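Local structure of RNase NGR3 (Nicotiana glutinosa, 1VCZ) at residues A[66-71]-A[107-112]. The protein probably cleaves RNA as an endonuclease of the RNase T2 family and binds the nucleotides AMP and GMP. Residues are numbered along the deposited sequence; the frame is centred on the assembly and turned at random.
Sequences ESEISD and LGERAY
Glu109, in the first turn of helix 109-123, faces Glu68. The two side chains cross at about a right angle, with their carboxylates stacked 23° apart. Glu68 OE1 lies 3.6 Å from Glu109 CB and 4.0 Å from Glu109 OE2. The Asp65 carboxylate also lies close to Glu68, so the crowding of acids probably raises the proton affinity of Glu68 somewhat, though it is exposed to solvent. Glu109 OE2 accepts a hydrogen bond from the backbone N of Asp65, which probably steadies the carboxylate.

Arg110 follows and makes all the hydrogen bonds between the segments. Its CG is anti to the backbone N (chi1 -178°), and the chain runs extended to NE, which carries the guanidinium across to Asp71. The grip is end-on and nearly coplanar. NH1 of Arg110 meets OD1 of Asp71 at 2.7 Å, and NH2 of Arg110 meets OD2 of Asp71 at 2.9 Å. Both oxygens use their syn lone pairs in this salt bridge. Arg110 NH1 also donates to Glu68 O at 3.1 Å, close to the guanidinium plane. At the root of the arginine, CG2 of buried Ile69 packs 3.9 Å from Arg110 CA. A methionine in place of Arg110 would probably leave the Asp71 carboxylate without its charged mate and Glu68 O without this donor.

The contact lies at the surface. It joins the start of helix 109-123 to the loop that leads into helix 73-79, while Trp98 of helix 91-102 touches the Glu109 side chain.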
loop_
_atom_site.group_PDB
_atom_site.type_symbol
_atom_site.label_atom_id
_atom_site.label_comp_id
_atom_site.label_asym_id
_atom_site.label_seq_id
_atom_site.Cartn_x
_atom_site.Cartn_y
_atom_site.Cartn_z
ATOM N N GLU A 66 11.396 15.641 9.238
ATOM C CA GLU A 66 9.989 15.896 9.496
ATOM C C GLU A 66 9.491 17.308 9.266
ATOM O O GLU A 66 8.307 17.494 8.996
ATOM C CB GLU A 66 9.660 15.485 10.918
ATOM C CG GLU A 66 10.055 14.077 11.215
ATOM C CD GLU A 66 10.006 13.779 12.689
ATOM O OE1 GLU A 66 8.922 13.961 13.283
ATOM O OE2 GLU A 66 11.048 13.364 13.239
ATOM N N SER A 67 10.365 18.306 9.379
ATOM C CA SER A 67 9.924 19.679 9.158
ATOM C C SER A 67 9.453 19.836 7.713
ATOM O O SER A 67 8.531 20.594 7.427
ATOM C CB SER A 67 11.056 20.685 9.453
ATOM O OG SER A 67 12.130 20.585 8.522
ATOM N N GLU A 68 10.078 19.097 6.805
ATOM C CA GLU A 68 9.713 19.172 5.402
ATOM C C GLU A 68 8.283 18.686 5.131
ATOM O O GLU A 68 7.650 19.096 4.148
ATOM C CB GLU A 68 10.726 18.381 4.574
ATOM C CG GLU A 68 12.132 18.941 4.694
ATOM C CD GLU A 68 13.103 18.300 3.730
ATOM O OE1 GLU A 68 12.645 17.822 2.674
ATOM O OE2 GLU A 68 14.318 18.294 4.017
ATOM N N ILE A 69 7.763 17.823 5.999
ATOM C CA ILE A 69 6.392 17.330 5.820
ATOM C C ILE A 69 5.527 17.568 7.064
ATOM O O ILE A 69 4.556 16.854 7.300
ATOM C CB ILE A 69 6.372 15.810 5.487
ATOM C CG1 ILE A 69 6.991 14.999 6.623
ATOM C CG2 ILE A 69 7.113 15.556 4.174
ATOM C CD1 ILE A 69 8.499 15.061 6.708
ATOM N N SER A 70 5.871 18.591 7.847
ATOM C CA SER A 70 5.140 18.881 9.085
ATOM C C SER A 70 3.634 18.882 8.931
ATOM O O SER A 70 2.919 18.231 9.703
ATOM C CB SER A 70 5.540 20.249 9.654
ATOM O OG SER A 70 6.914 20.500 9.487
ATOM N N ASP A 71 3.158 19.652 7.957
ATOM C CA ASP A 71 1.731 19.807 7.697
ATOM C C ASP A 71 1.055 18.577 7.121
ATOM O O ASP A 71 -0.156 18.557 6.937
ATOM C CB ASP A 71 1.510 21.004 6.769
ATOM C CG ASP A 71 2.196 20.839 5.412
ATOM O OD1 ASP A 71 3.283 20.228 5.357
ATOM O OD2 ASP A 71 1.649 21.335 4.416
ATOM N N LEU A 107 12.671 11.770 -6.304
ATOM C CA LEU A 107 11.760 12.767 -5.755
ATOM C C LEU A 107 12.311 13.327 -4.442
ATOM O O LEU A 107 13.000 12.628 -3.696
ATOM C CB LEU A 107 10.389 12.138 -5.472
ATOM C CG LEU A 107 9.568 11.551 -6.630
ATOM C CD1 LEU A 107 8.257 10.960 -6.086
ATOM C CD2 LEU A 107 9.253 12.664 -7.629
ATOM N N GLY A 108 12.000 14.596 -4.164
ATOM C CA GLY A 108 12.422 15.179 -2.907
ATOM C C GLY A 108 11.535 14.571 -1.826
ATOM O O GLY A 108 10.497 13.958 -2.130
ATOM N N GLU A 109 11.902 14.750 -0.563
ATOM C CA GLU A 109 11.109 14.154 0.511
ATOM C C GLU A 109 9.641 14.518 0.485
ATOM O O GLU A 109 8.799 13.647 0.579
ATOM C CB GLU A 109 11.687 14.494 1.890
ATOM C CG GLU A 109 13.115 13.992 2.097
ATOM C CD GLU A 109 13.657 14.191 3.513
ATOM O OE1 GLU A 109 14.911 14.270 3.645
ATOM O OE2 GLU A 109 12.845 14.255 4.478
ATOM N N ARG A 110 9.312 15.800 0.356
ATOM C CA ARG A 110 7.903 16.147 0.364
ATOM C C ARG A 110 7.108 15.605 -0.830
ATOM O O ARG A 110 5.977 15.143 -0.664
ATOM C CB ARG A 110 7.744 17.661 0.452
ATOM C CG ARG A 110 6.311 18.113 0.522
ATOM C CD ARG A 110 6.283 19.604 0.825
ATOM N NE ARG A 110 4.913 20.065 0.897
ATOM C CZ ARG A 110 4.210 20.144 2.017
ATOM N NH1 ARG A 110 4.741 19.794 3.179
ATOM N NH2 ARG A 110 2.976 20.575 1.960
ATOM N N ALA A 111 7.714 15.653 -2.009
ATOM C CA ALA A 111 7.064 15.188 -3.222
ATOM C C ALA A 111 6.816 13.699 -3.117
ATOM O O ALA A 111 5.798 13.222 -3.585
ATOM C CB ALA A 111 7.931 15.492 -4.441
ATOM N N TYR A 112 7.742 12.973 -2.494
ATOM C CA TYR A 112 7.594 11.521 -2.336
ATOM C C TYR A 112 6.370 11.187 -1.490
ATOM O O TYR A 112 5.502 10.385 -1.873
ATOM C CB TYR A 112 8.851 10.942 -1.675
ATOM C CG TYR A 112 8.814 9.446 -1.451
ATOM C CD1 TYR A 112 8.933 8.548 -2.528
ATOM C CD2 TYR A 112 8.641 8.923 -0.172
ATOM C CE1 TYR A 112 8.877 7.154 -2.316
ATOM C CE2 TYR A 112 8.580 7.545 0.052
ATOM C CZ TYR A 112 8.700 6.663 -1.035
ATOM O OH TYR A 112 8.644 5.294 -0.840
#